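Side-chain contacts in putative fructose-bisphosphate aldolase (Coccidioides immitis, PDB 3PM6), which is a putative class II aldolase of the TIM-barrel fold that binds a zinc ion: residues A[38-43]-A[54-59]; A[88-93]-A[247-252]. All coordinates share one frame; numbering follows the deposited sequence.

Contact 1 (A[38-43]-A[54-59])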
loop_
_atom_site.group_PDB
_atom_site.type_symbol
_atom_site.label_atom_id
_atom_site.label_comp_id
_atom_site.label_asym_id
_atom_site.label_seq_id
_atom_site.Cartn_x
_atom_site.Cartn_y
_atom_site.Cartn_z
ATOM N N GLU A 38 -2.246 2.752 4.884
ATOM C CA GLU A 38 -3.092 3.169 5.986
ATOM C C GLU A 38 -4.099 4.245 5.538
ATOM O O GLU A 38 -5.256 4.228 5.943
ATOM C CB GLU A 38 -2.270 3.675 7.181
ATOM C CG GLU A 38 -1.387 2.619 7.823
ATOM C CD GLU A 38 0.059 2.651 7.324
ATOM O OE1 GLU A 38 0.280 2.877 6.114
ATOM O OE2 GLU A 38 0.972 2.430 8.145
ATOM N N GLY A 39 -3.642 5.193 4.729
ATOM C CA GLY A 39 -4.512 6.262 4.261
ATOM C C GLY A 39 -5.552 5.745 3.285
ATOM O O GLY A 39 -6.698 6.192 3.313
ATOM N N ILE A 40 -5.149 4.799 2.426
ATOM C CA ILE A 40 -6.066 4.141 1.482
ATOM C C ILE A 40 -7.179 3.439 2.295
ATOM O O ILE A 40 -8.360 3.603 2.015
ATOM C CB ILE A 40 -5.295 3.161 0.534
ATOM C CG1 ILE A 40 -4.380 3.932 -0.442
ATOM C CG2 ILE A 40 -6.243 2.195 -0.197
ATOM C CD1 ILE A 40 -3.227 3.101 -1.008
ATOM N N LEU A 41 -6.793 2.707 3.332
ATOM C CA LEU A 41 -7.770 1.959 4.135
ATOM C C LEU A 41 -8.668 2.917 4.887
ATOM O O LEU A 41 -9.885 2.703 4.934
ATOM C CB LEU A 41 -7.083 1.006 5.122
ATOM C CG LEU A 41 -6.535 -0.232 4.424
ATOM C CD1 LEU A 41 -5.811 -1.154 5.404
ATOM C CD2 LEU A 41 -7.675 -0.978 3.716
ATOM N N ALA A 42 -8.075 3.962 5.463
ATOM C CA ALA A 42 -8.865 5.001 6.150
ATOM C C ALA A 42 -9.948 5.580 5.255
ATOM O O ALA A 42 -11.098 5.763 5.699
ATOM C CB ALA A 42 -7.949 6.113 6.726
ATOM N N ILE A 43 -9.612 5.851 3.993
ATOM C CA ILE A 43 -10.604 6.399 3.054
ATOM C C ILE A 43 -11.727 5.422 2.685
ATOM O O ILE A 43 -12.896 5.801 2.712
ATOM C CB ILE A 43 -9.980 6.891 1.717
ATOM C CG1 ILE A 43 -9.052 8.091 1.951
ATOM C CG2 ILE A 43 -11.085 7.262 0.723
ATOM C CD1 ILE A 43 -7.997 8.241 0.818
ATOM N N ALA A 54 -16.003 9.056 -2.655
ATOM C CA ALA A 54 -14.708 9.627 -2.262
ATOM C C ALA A 54 -13.754 9.510 -3.410
ATOM O O ALA A 54 -14.041 8.848 -4.378
ATOM C CB ALA A 54 -14.103 8.898 -1.012
ATOM N N MET A 55 -12.614 10.176 -3.306
ATOM C CA MET A 55 -11.544 9.962 -4.249
ATOM C C MET A 55 -10.277 9.765 -3.455
ATOM O O MET A 55 -10.058 10.418 -2.424
ATOM C CB MET A 55 -11.406 11.149 -5.221
ATOM C CG MET A 55 -12.534 11.263 -6.230
ATOM S SD MET A 55 -12.325 12.705 -7.367
ATOM C CE MET A 55 -13.699 12.357 -8.484
ATOM N N ILE A 56 -9.441 8.866 -3.932
ATOM C CA ILE A 56 -8.129 8.667 -3.321
ATOM C C ILE A 56 -7.147 9.478 -4.208
ATOM O O ILE A 56 -7.116 9.298 -5.433
ATOM C CB ILE A 56 -7.755 7.141 -3.280
ATOM C CG1 ILE A 56 -8.734 6.331 -2.406
ATOM C CG2 ILE A 56 -6.300 6.912 -2.878
ATOM C CD1 ILE A 56 -8.513 4.851 -2.489
ATOM N N LEU A 57 -6.389 10.391 -3.591
ATOM C CA LEU A 57 -5.400 11.160 -4.335
ATOM C C LEU A 57 -3.988 10.685 -4.063
ATOM O O LEU A 57 -3.604 10.520 -2.917
ATOM C CB LEU A 57 -5.537 12.666 -4.033
ATOM C CG LEU A 57 -6.593 13.381 -4.878
ATOM C CD1 LEU A 57 -8.004 12.708 -4.682
ATOM C CD2 LEU A 57 -6.669 14.847 -4.502
ATOM N N LEU A 58 -3.204 10.451 -5.111
ATOM C CA LEU A 58 -1.790 10.143 -4.930
ATOM C C LEU A 58 -0.969 11.276 -5.542
ATOM O O LEU A 58 -1.448 11.937 -6.463
ATOM C CB LEU A 58 -1.443 8.796 -5.580
ATOM C CG LEU A 58 -2.026 7.536 -4.909
ATOM C CD1 LEU A 58 -1.762 6.381 -5.849
ATOM C CD2 LEU A 58 -1.352 7.254 -3.521
ATOM N N PHE A 59 0.250 11.521 -5.022
ATOM C CA PHE A 59 1.161 12.498 -5.628
ATOM C C PHE A 59 2.097 11.774 -6.591
ATOM O O PHE A 59 2.160 10.526 -6.568
ATOM C CB PHE A 59 1.972 13.256 -4.563
ATOM C CG PHE A 59 1.135 14.100 -3.664
ATOM C CD1 PHE A 59 0.291 15.095 -4.181
ATOM C CD2 PHE A 59 1.156 13.906 -2.301
ATOM C CE1 PHE A 59 -0.509 15.860 -3.341
ATOM C CE2 PHE A 59 0.356 14.705 -1.461
ATOM C CZ PHE A 59 -0.461 15.673 -1.992
#
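Ile43 meets strand 54-58 with both of its branches. CG2 of Ile43 lies 3.8 Å from CB of Ala54. CD1 of Ile43 lies 3.8 Å from CG1 of Ile56, and the two isoleucine side chains run at a slant to each other. In Ile43, CG2 is anti to the backbone N and CG1 is beside it (chi1 -65°), which lets CG2 reach both Ala54 and Ile56 while CD1 lies on Ile56. One turn earlier, CG2 of Ile40 touches CD1 of Ile56 at 4.2 Å. These two side chains cross at about a right angle. Ala54 and Ile56 both point their CB toward the helix, while Met55 between them points away. Val34 touches both Ile43 and Ile56, and Ile32 of strand 29-33 also packs on Ile43. The axes of helix 38-43 and strand 54-58 are 9.3 Å apart and nearly antiparallel, at 170°. This is the helix-to-second-strand packing of a beta-alpha-beta unit, made of strand 29-33, helix 37-49 and strand 54-58. It joins the outer helical layer of the TIM barrel to the sheet. No hydrogen bond crosses between the two segments. The join is apolar and buried, resting on two helix isoleucines packed against Ala54 and Ile56.

Contact 2 (A[88-93]-A[247-252]). With ZN (zinc ion), chain S.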
loop_
_atom_site.group_PDB
_atom_site.type_symbol
_atom_site.label_atom_id
_atom_site.label_comp_id
_atom_site.label_asym_id
_atom_site.label_seq_id
_atom_site.Cartn_x
_atom_site.Cartn_y
_atom_site.Cartn_z
ATOM N N HIS A 88 -7.090 9.485 -8.339
ATOM C CA HIS A 88 -6.724 10.754 -8.960
ATOM C C HIS A 88 -5.262 11.022 -8.690
ATOM O O HIS A 88 -4.806 10.913 -7.542
ATOM C CB HIS A 88 -7.573 11.846 -8.313
ATOM C CG HIS A 88 -7.370 13.213 -8.883
ATOM N ND1 HIS A 88 -7.782 13.562 -10.153
ATOM C CD2 HIS A 88 -6.844 14.334 -8.332
ATOM C CE1 HIS A 88 -7.519 14.843 -10.356
ATOM N NE2 HIS A 88 -6.975 15.338 -9.254
ATOM N N LEU A 89 -4.510 11.354 -9.732
ATOM C CA LEU A 89 -3.154 11.893 -9.537
ATOM C C LEU A 89 -3.193 13.390 -9.303
ATOM O O LEU A 89 -3.501 14.175 -10.210
ATOM C CB LEU A 89 -2.234 11.564 -10.720
ATOM C CG LEU A 89 -0.733 11.909 -10.644
ATOM C CD1 LEU A 89 0.054 11.201 -9.500
ATOM C CD2 LEU A 89 -0.078 11.637 -12.015
ATOM N N ASP A 90 -2.860 13.812 -8.083
ATOM C CA ASP A 90 -2.925 15.257 -7.755
ATOM C C ASP A 90 -1.589 15.927 -8.084
ATOM O O ASP A 90 -0.534 15.274 -8.013
ATOM C CB ASP A 90 -3.275 15.377 -6.260
ATOM C CG ASP A 90 -3.606 16.787 -5.811
ATOM O OD1 ASP A 90 -3.994 17.663 -6.635
ATOM O OD2 ASP A 90 -3.463 17.018 -4.585
ATOM N N HIS A 91 -1.617 17.220 -8.441
ATOM C CA HIS A 91 -0.379 18.015 -8.622
ATOM C C HIS A 91 0.713 17.342 -9.439
ATOM O O HIS A 91 1.872 17.311 -9.057
ATOM C CB HIS A 91 0.128 18.511 -7.263
ATOM C CG HIS A 91 -0.846 19.455 -6.646
ATOM N ND1 HIS A 91 -1.236 20.605 -7.294
ATOM C CD2 HIS A 91 -1.629 19.356 -5.548
ATOM C CE1 HIS A 91 -2.171 21.206 -6.588
ATOM N NE2 HIS A 91 -2.430 20.466 -5.530
ATOM N N ALA A 92 0.338 16.784 -10.564
ATOM C CA ALA A 92 1.325 16.309 -11.471
ATOM C C ALA A 92 1.846 17.537 -12.218
ATOM O O ALA A 92 1.117 18.117 -13.022
ATOM C CB ALA A 92 0.687 15.294 -12.415
ATOM N N GLN A 93 3.084 17.936 -11.943
ATOM C CA GLN A 93 3.588 19.212 -12.438
ATOM C C GLN A 93 4.691 19.070 -13.473
ATOM O O GLN A 93 5.392 20.044 -13.775
ATOM C CB GLN A 93 4.041 20.123 -11.277
ATOM C CG GLN A 93 2.915 20.396 -10.246
ATOM C CD GLN A 93 3.377 21.317 -9.110
ATOM O OE1 GLN A 93 4.577 21.448 -8.845
ATOM N NE2 GLN A 93 2.417 21.958 -8.437
ATOM N N LYS A 247 -15.609 19.271 -5.818
ATOM C CA LYS A 247 -14.541 18.388 -5.370
ATOM C C LYS A 247 -13.720 19.184 -4.377
ATOM O O LYS A 247 -13.256 20.305 -4.690
ATOM C CB LYS A 247 -13.679 17.943 -6.557
ATOM C CG LYS A 247 -12.464 17.031 -6.212
ATOM C CD LYS A 247 -11.791 16.563 -7.516
ATOM C CE LYS A 247 -10.468 15.847 -7.319
ATOM N NZ LYS A 247 -9.310 16.793 -7.307
ATOM N N VAL A 248 -13.553 18.611 -3.178
ATOM C CA VAL A 248 -12.739 19.213 -2.116
ATOM C C VAL A 248 -11.524 18.334 -1.792
ATOM O O VAL A 248 -11.671 17.182 -1.319
ATOM C CB VAL A 248 -13.596 19.422 -0.835
ATOM C CG1 VAL A 248 -12.714 19.802 0.356
ATOM C CG2 VAL A 248 -14.698 20.450 -1.090
ATOM N N ASN A 249 -10.328 18.894 -2.030
ATOM C CA ASN A 249 -9.060 18.252 -1.751
ATOM C C ASN A 249 -8.610 18.495 -0.322
ATOM O O ASN A 249 -8.609 19.646 0.158
ATOM C CB ASN A 249 -7.936 18.795 -2.674
ATOM C CG ASN A 249 -8.108 18.344 -4.127
ATOM O OD1 ASN A 249 -9.158 17.807 -4.503
ATOM N ND2 ASN A 249 -7.085 18.549 -4.936
ATOM N N VAL A 250 -8.090 17.434 0.280
ATOM C CA VAL A 250 -7.661 17.452 1.653
ATOM C C VAL A 250 -6.346 16.729 1.751
ATOM O O VAL A 250 -6.137 15.730 1.086
ATOM C CB VAL A 250 -8.683 16.700 2.534
ATOM C CG1 VAL A 250 -8.269 16.750 3.979
ATOM C CG2 VAL A 250 -10.061 17.327 2.374
ATOM N N ASN A 251 -5.466 17.217 2.607
ATOM C CA ASN A 251 -4.214 16.518 2.862
ATOM C C ASN A 251 -3.867 16.444 4.370
ATOM O O ASN A 251 -4.180 15.439 5.040
ATOM C CB ASN A 251 -3.064 17.139 2.029
ATOM C CG ASN A 251 -1.760 16.397 2.224
ATOM O OD1 ASN A 251 -1.742 15.389 2.924
ATOM N ND2 ASN A 251 -0.660 16.886 1.629
ATOM N N ARG A 252 -3.209 17.495 4.867
ATOM C CA ARG A 252 -2.779 17.630 6.265
ATOM C C ARG A 252 -3.878 17.321 7.301
ATOM O O ARG A 252 -3.593 16.692 8.341
ATOM C CB ARG A 252 -2.233 19.038 6.527
HETATM ZN ZN ZN S . -3.745 21.158 -4.037
HETATM O O HOH W 1 -6.457 17.637 -7.675
#
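Lys247 reaches across to His88 from strand 245-250. From CB its chain runs extended through CG and CD, then bends at the last torsion (chi4 -89°). CE of Lys247 sits over one face of the His88 ring, 4.1 Å from the ring centroid and 14° off the normal, a CH-pi contact. The bend turns NZ of Lys247 to OD1 of Asn249, to which it donates at 3.0 Å, in the amide plane and on a lone pair. NZ also forms a salt bridge with Glu148. The segments lie on the third and eighth strands of the TIM barrel, which are not neighbours in the sheet, and the side chains meet in the barrel interior. One water links His88, Asp90 and Asn249. It accepts from ND2 of Asn249 at 3.0 Å and donates to OD1 of Asp90 at 2.7 Å. It also bonds NE2 of His88 at 2.8 Å, in the plane of the ring at its edge. ND1 of His88 is held by Ser116. Further along the strand, His91 binds the zinc ion through NE2 at 2.1 Å, with His196 and His227 completing the three histidines. OD1 of Asp90 lies over one face of the His91 ring.

How the contacts relate
Both contacts are buried, but they lie on different sides of the barrel wall. Contact 1 joins a covering helix to the outer side of strand 54-58. Contact 2 spans the interior between strands 85-92 and 245-250. Their centres are 11 Å apart. Strands 54-58 and 85-92 are neighbours in the sheet, and probable backbone hydrogen bonds run between them, from His88 N to Ile56 O and from Asp90 N to Leu58 O. Phe59 also packs against Asp90. The chemistry changes across the wall: contact 1 is made of aliphatic side chains alone, whereas contact 2 has charged and polar groups, a water and the zinc ion.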